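Local coordinates for protein N-terminal acetyltransferase B complex subunit MDM20 (Candida albicans, PDB 5K04) that probably serves as the non-catalytic subunit of the NatB complex, which acetylates the N-termini of proteins, at residues N570-I583 against V596-D610. Residues are numbered along the deposited sequence; the frame is centred on the assembly and turned at random.
Sequences NDVATKLKLLVYSI and VFNKITSNAKFSVFD
Phe597 and Leu576 bury the most surface where helix 571-584 packs against helix 591-601. The phenyl group of Phe597 is a knob in a hole formed by Leu576, Leu579, Val580 and Ile583. One ring face receives the methyl CD2 of Leu576 in a CH-pi contact, 3.9 Å from the ring centroid and 14° off the normal, while Val580 CG2 abuts the edge at Phe597 CE2 (3.6 Å).

One turn on, Ile600 is a second knob, and its two branches divide the work. With CG1 anti to the carbonyl carbon (chi1 -64°), its terminal CD1 rests on Lys575 CD (3.5 Å) and on Leu579 CD1 (3.6 Å), whereas CG2 meets Val572 CG1 and Leu576 CD2. Lys575 thus offers its aliphatic part to the interface; its NZ is hydrogen-bonded to Ser544 O.

Leu576 also works in the other direction, its CD1 reaching the edge of the Phe606 ring at CE2 (3.6 Å). In the loop after helix 591-601, this ring turns its edge to the first turn of helix 571-584: Val572 CG1 touches its CZ at 3.5 Å, and Asn570 OD1 lies in the ring plane beside CE1. That same oxygen caps the helix through a weak bond from Ala573 N, so the ring edge borders the N-cap. Tyr614 of helix 608-625 meets the Phe606 ring.

The axes of segments 571-583 and 596-601 run antiparallel at 159° and come within 10.4 Å at their closest; such successive helices, joined by knobs-into-holes, form a helical hairpin, consistent with the TPR-like alpha-solenoid architecture of the NatB auxiliary subunit.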
loop_
_atom_site.group_PDB
_atom_site.type_symbol
_atom_site.label_atom_id
_atom_site.label_comp_id
_atom_site.label_asym_id
_atom_site.label_seq_id
_atom_site.Cartn_x
_atom_site.Cartn_y
_atom_site.Cartn_z
ATOM N N ASN A 570 8.370 7.157 -13.616
ATOM C CA ASN A 570 7.757 8.031 -14.629
ATOM C C ASN A 570 6.280 7.648 -14.736
ATOM O O ASN A 570 5.914 6.737 -15.487
ATOM C CB ASN A 570 8.465 7.918 -15.977
ATOM C CG ASN A 570 8.037 9.023 -16.949
ATOM O OD1 ASN A 570 7.034 9.703 -16.727
ATOM N ND2 ASN A 570 8.798 9.201 -18.023
ATOM N N ASP A 571 5.436 8.364 -13.991
ATOM C CA ASP A 571 4.045 7.940 -13.843
ATOM C C ASP A 571 3.210 8.255 -15.075
ATOM O O ASP A 571 2.298 7.487 -15.420
ATOM C CB ASP A 571 3.412 8.587 -12.604
ATOM C CG ASP A 571 4.103 8.158 -11.297
ATOM O OD1 ASP A 571 4.979 7.254 -11.339
ATOM O OD2 ASP A 571 3.783 8.744 -10.242
ATOM N N VAL A 572 3.498 9.367 -15.753
ATOM C CA VAL A 572 2.737 9.697 -16.953
ATOM C C VAL A 572 3.052 8.728 -18.091
ATOM O O VAL A 572 2.168 8.363 -18.870
ATOM C CB VAL A 572 2.996 11.155 -17.348
ATOM C CG1 VAL A 572 2.389 11.438 -18.700
ATOM C CG2 VAL A 572 2.388 12.088 -16.276
ATOM N N ALA A 573 4.306 8.274 -18.192
ATOM C CA ALA A 573 4.652 7.314 -19.235
ATOM C C ALA A 573 3.901 5.999 -19.038
ATOM O O ALA A 573 3.445 5.383 -20.006
ATOM C CB ALA A 573 6.165 7.091 -19.248
ATOM N N THR A 574 3.760 5.566 -17.787
ATOM C CA THR A 574 2.979 4.371 -17.471
ATOM C C THR A 574 1.581 4.459 -18.064
ATOM O O THR A 574 1.119 3.530 -18.730
ATOM C CB THR A 574 2.904 4.206 -15.952
ATOM O OG1 THR A 574 4.226 4.029 -15.442
ATOM C CG2 THR A 574 2.042 3.020 -15.560
ATOM N N LYS A 575 0.898 5.591 -17.852
ATOM C CA LYS A 575 -0.434 5.741 -18.425
ATOM C C LYS A 575 -0.392 5.707 -19.950
ATOM O O LYS A 575 -1.246 5.083 -20.593
ATOM C CB LYS A 575 -1.074 7.039 -17.934
ATOM C CG LYS A 575 -2.466 7.256 -18.539
ATOM C CD LYS A 575 -3.168 8.481 -17.970
ATOM C CE LYS A 575 -3.559 8.275 -16.513
ATOM N NZ LYS A 575 -4.504 9.330 -16.040
ATOM N N LEU A 576 0.615 6.360 -20.545
ATOM C CA LEU A 576 0.694 6.442 -21.997
ATOM C C LEU A 576 1.010 5.089 -22.608
ATOM O O LEU A 576 0.498 4.755 -23.686
ATOM C CB LEU A 576 1.744 7.477 -22.401
ATOM C CG LEU A 576 1.357 8.933 -22.133
ATOM C CD1 LEU A 576 2.567 9.867 -22.326
ATOM C CD2 LEU A 576 0.209 9.322 -23.045
ATOM N N LYS A 577 1.869 4.308 -21.943
ATOM C CA LYS A 577 2.148 2.953 -22.400
ATOM C C LYS A 577 0.862 2.153 -22.495
ATOM O O LYS A 577 0.622 1.457 -23.486
ATOM C CB LYS A 577 3.138 2.264 -21.457
ATOM C CG LYS A 577 4.549 2.852 -21.484
ATOM C CD LYS A 577 5.148 2.860 -22.883
ATOM C CE LYS A 577 6.635 3.219 -22.852
ATOM N NZ LYS A 577 7.514 2.190 -22.168
ATOM N N LEU A 578 0.008 2.261 -21.469
ATOM C CA LEU A 578 -1.239 1.502 -21.458
ATOM C C LEU A 578 -2.192 2.002 -22.535
ATOM O O LEU A 578 -2.888 1.205 -23.174
ATOM C CB LEU A 578 -1.877 1.575 -20.074
ATOM C CG LEU A 578 -0.972 1.023 -18.968
ATOM C CD1 LEU A 578 -1.698 1.022 -17.638
ATOM C CD2 LEU A 578 -0.490 -0.375 -19.311
ATOM N N LEU A 579 -2.216 3.315 -22.772
ATOM C CA LEU A 579 -2.961 3.841 -23.913
ATOM C C LEU A 579 -2.423 3.277 -25.218
ATOM O O LEU A 579 -3.195 2.795 -26.061
ATOM C CB LEU A 579 -2.903 5.362 -23.924
ATOM C CG LEU A 579 -3.563 5.989 -22.691
ATOM C CD1 LEU A 579 -3.470 7.504 -22.726
ATOM C CD2 LEU A 579 -5.010 5.558 -22.622
ATOM N N VAL A 580 -1.095 3.308 -25.392
ATOM C CA VAL A 580 -0.483 2.765 -26.608
ATOM C C VAL A 580 -1.027 1.371 -26.888
ATOM O O VAL A 580 -1.550 1.089 -27.971
ATOM C CB VAL A 580 1.058 2.751 -26.492
ATOM C CG1 VAL A 580 1.680 1.898 -27.618
ATOM C CG2 VAL A 580 1.627 4.155 -26.548
ATOM N N TYR A 581 -0.918 0.482 -25.903
ATOM C CA TYR A 581 -1.356 -0.890 -26.123
ATOM C C TYR A 581 -2.864 -0.953 -26.336
ATOM O O TYR A 581 -3.350 -1.751 -27.141
ATOM C CB TYR A 581 -0.903 -1.774 -24.951
ATOM C CG TYR A 581 0.575 -2.112 -25.032
ATOM C CD1 TYR A 581 1.026 -3.165 -25.829
ATOM C CD2 TYR A 581 1.519 -1.384 -24.326
ATOM C CE1 TYR A 581 2.379 -3.486 -25.919
ATOM C CE2 TYR A 581 2.872 -1.700 -24.407
ATOM C CZ TYR A 581 3.299 -2.748 -25.217
ATOM O OH TYR A 581 4.643 -3.051 -25.298
ATOM N N SER A 582 -3.616 -0.094 -25.644
ATOM C CA SER A 582 -5.063 -0.051 -25.829
ATOM C C SER A 582 -5.421 0.363 -27.250
ATOM O O SER A 582 -6.386 -0.149 -27.832
ATOM C CB SER A 582 -5.687 0.914 -24.821
ATOM O OG SER A 582 -5.368 0.556 -23.485
ATOM N N ILE A 583 -4.646 1.286 -27.822
ATOM C CA ILE A 583 -4.914 1.795 -29.165
ATOM C C ILE A 583 -4.497 0.782 -30.225
ATOM O O ILE A 583 -5.257 0.479 -31.146
ATOM C CB ILE A 583 -4.197 3.140 -29.359
ATOM C CG1 ILE A 583 -4.815 4.189 -28.432
ATOM C CG2 ILE A 583 -4.239 3.553 -30.819
ATOM C CD1 ILE A 583 -3.892 5.350 -28.069
ATOM N N VAL A 596 -7.364 11.300 -25.596
ATOM C CA VAL A 596 -6.798 11.212 -24.254
ATOM C C VAL A 596 -5.275 11.231 -24.330
ATOM O O VAL A 596 -4.607 11.969 -23.594
ATOM C CB VAL A 596 -7.325 9.955 -23.538
ATOM C CG1 VAL A 596 -6.641 9.774 -22.209
ATOM C CG2 VAL A 596 -8.835 10.055 -23.347
ATOM N N PHE A 597 -4.711 10.438 -25.245
ATOM C CA PHE A 597 -3.263 10.376 -25.429
ATOM C C PHE A 597 -2.686 11.766 -25.663
ATOM O O PHE A 597 -1.683 12.155 -25.055
ATOM C CB PHE A 597 -2.945 9.455 -26.615
ATOM C CG PHE A 597 -1.482 9.087 -26.745
ATOM C CD1 PHE A 597 -0.563 9.975 -27.282
ATOM C CD2 PHE A 597 -1.041 7.847 -26.349
ATOM C CE1 PHE A 597 0.776 9.628 -27.405
ATOM C CE2 PHE A 597 0.294 7.492 -26.463
ATOM C CZ PHE A 597 1.202 8.388 -26.991
ATOM N N ASN A 598 -3.317 12.529 -26.547
ATOM C CA ASN A 598 -2.764 13.813 -26.957
ATOM C C ASN A 598 -2.933 14.886 -25.879
ATOM O O ASN A 598 -2.079 15.771 -25.751
ATOM C CB ASN A 598 -3.415 14.226 -28.276
ATOM C CG ASN A 598 -2.870 15.515 -28.811
ATOM O OD1 ASN A 598 -1.674 15.646 -29.066
ATOM N ND2 ASN A 598 -3.750 16.482 -28.990
ATOM N N LYS A 599 -4.015 14.817 -25.091
ATOM C CA LYS A 599 -4.170 15.715 -23.951
ATOM C C LYS A 599 -3.091 15.465 -22.898
ATOM O O LYS A 599 -2.567 16.407 -22.294
ATOM C CB LYS A 599 -5.564 15.540 -23.343
ATOM C CG LYS A 599 -6.000 16.692 -22.435
ATOM C CD LYS A 599 -7.408 16.483 -21.891
ATOM C CE LYS A 599 -8.106 17.816 -21.620
ATOM N NZ LYS A 599 -7.319 18.710 -20.720
ATOM N N ILE A 600 -2.743 14.197 -22.680
ATOM C CA ILE A 600 -1.744 13.838 -21.683
ATOM C C ILE A 600 -0.346 14.270 -22.121
ATOM O O ILE A 600 0.412 14.839 -21.328
ATOM C CB ILE A 600 -1.816 12.330 -21.404
ATOM C CG1 ILE A 600 -3.178 12.002 -20.785
ATOM C CG2 ILE A 600 -0.678 11.894 -20.505
ATOM C CD1 ILE A 600 -3.500 10.539 -20.789
ATOM N N THR A 601 0.023 14.000 -23.388
ATOM C CA THR A 601 1.328 14.448 -23.882
ATOM C C THR A 601 1.429 15.967 -23.894
ATOM O O THR A 601 2.523 16.516 -23.750
ATOM C CB THR A 601 1.614 13.908 -25.294
ATOM O OG1 THR A 601 0.605 14.357 -26.210
ATOM C CG2 THR A 601 1.670 12.405 -25.297
ATOM N N SER A 602 0.308 16.663 -24.070
ATOM C CA SER A 602 0.331 18.123 -24.066
ATOM C C SER A 602 0.743 18.703 -22.712
ATOM O O SER A 602 1.131 19.872 -22.647
ATOM C CB SER A 602 -1.042 18.658 -24.467
ATOM O OG SER A 602 -1.382 18.243 -25.780
ATOM N N ASN A 603 0.683 17.915 -21.632
ATOM C CA ASN A 603 0.934 18.422 -20.283
ATOM C C ASN A 603 1.856 17.499 -19.489
ATOM O O ASN A 603 1.750 17.421 -18.262
ATOM C CB ASN A 603 -0.383 18.608 -19.529
ATOM C CG ASN A 603 -1.329 19.588 -20.222
ATOM O OD1 ASN A 603 -1.181 20.810 -20.104
ATOM N ND2 ASN A 603 -2.309 19.050 -20.949
ATOM N N ALA A 604 2.796 16.828 -20.167
ATOM C CA ALA A 604 3.414 15.599 -19.672
ATOM C C ALA A 604 4.663 15.776 -18.794
ATOM O O ALA A 604 4.953 14.880 -17.987
ATOM C CB ALA A 604 3.785 14.701 -20.850
ATOM N N LYS A 605 5.438 16.853 -18.944
ATOM C CA LYS A 605 6.636 17.101 -18.097
ATOM C C LYS A 605 7.776 16.103 -18.349
ATOM O O LYS A 605 8.391 15.595 -17.414
ATOM C CB LYS A 605 6.284 17.136 -16.603
ATOM C CG LYS A 605 5.520 18.393 -16.209
ATOM C CD LYS A 605 4.671 18.229 -14.953
ATOM C CE LYS A 605 3.939 19.528 -14.613
ATOM N NZ LYS A 605 3.106 20.061 -15.756
ATOM N N PHE A 606 8.120 15.899 -19.620
ATOM C CA PHE A 606 9.069 14.870 -20.031
ATOM C C PHE A 606 10.449 15.429 -20.387
ATOM O O PHE A 606 10.635 16.623 -20.642
ATOM C CB PHE A 606 8.525 14.107 -21.236
ATOM C CG PHE A 606 7.457 13.106 -20.912
ATOM C CD1 PHE A 606 7.430 12.459 -19.693
ATOM C CD2 PHE A 606 6.489 12.782 -21.865
ATOM C CE1 PHE A 606 6.438 11.502 -19.414
ATOM C CE2 PHE A 606 5.493 11.828 -21.598
ATOM C CZ PHE A 606 5.466 11.191 -20.369
ATOM N N SER A 607 11.424 14.518 -20.404
ATOM C CA SER A 607 12.705 14.743 -21.064
ATOM C C SER A 607 12.526 14.938 -22.571
ATOM O O SER A 607 11.504 14.565 -23.160
ATOM C CB SER A 607 13.641 13.560 -20.832
ATOM O OG SER A 607 13.182 12.409 -21.541
ATOM N N VAL A 608 13.556 15.516 -23.201
ATOM C CA VAL A 608 13.513 15.734 -24.648
ATOM C C VAL A 608 13.190 14.434 -25.367
ATOM O O VAL A 608 12.297 14.381 -26.223
ATOM C CB VAL A 608 14.834 16.335 -25.157
ATOM C CG1 VAL A 608 14.733 16.628 -26.628
ATOM C CG2 VAL A 608 15.183 17.614 -24.399
ATOM N N PHE A 609 13.880 13.350 -24.991
ATOM C CA PHE A 609 13.695 12.100 -25.715
ATOM C C PHE A 609 12.291 11.547 -25.527
ATOM O O PHE A 609 11.664 11.087 -26.491
ATOM C CB PHE A 609 14.717 11.048 -25.306
ATOM C CG PHE A 609 14.492 9.738 -25.999
ATOM C CD1 PHE A 609 14.657 9.640 -27.382
ATOM C CD2 PHE A 609 14.078 8.617 -25.298
ATOM C CE1 PHE A 609 14.433 8.453 -28.043
ATOM C CE2 PHE A 609 13.859 7.407 -25.962
ATOM C CZ PHE A 609 14.033 7.332 -27.335
ATOM N N ASP A 610 11.783 11.572 -24.291
ATOM C CA ASP A 610 10.439 11.061 -24.043
ATOM C C ASP A 610 9.383 11.883 -24.774
ATOM O O ASP A 610 8.393 11.322 -25.246
ATOM C CB ASP A 610 10.151 11.010 -22.541
ATOM C CG ASP A 610 10.572 9.676 -21.910
ATOM O OD1 ASP A 610 10.739 8.680 -22.650
ATOM O OD2 ASP A 610 10.732 9.623 -20.669
#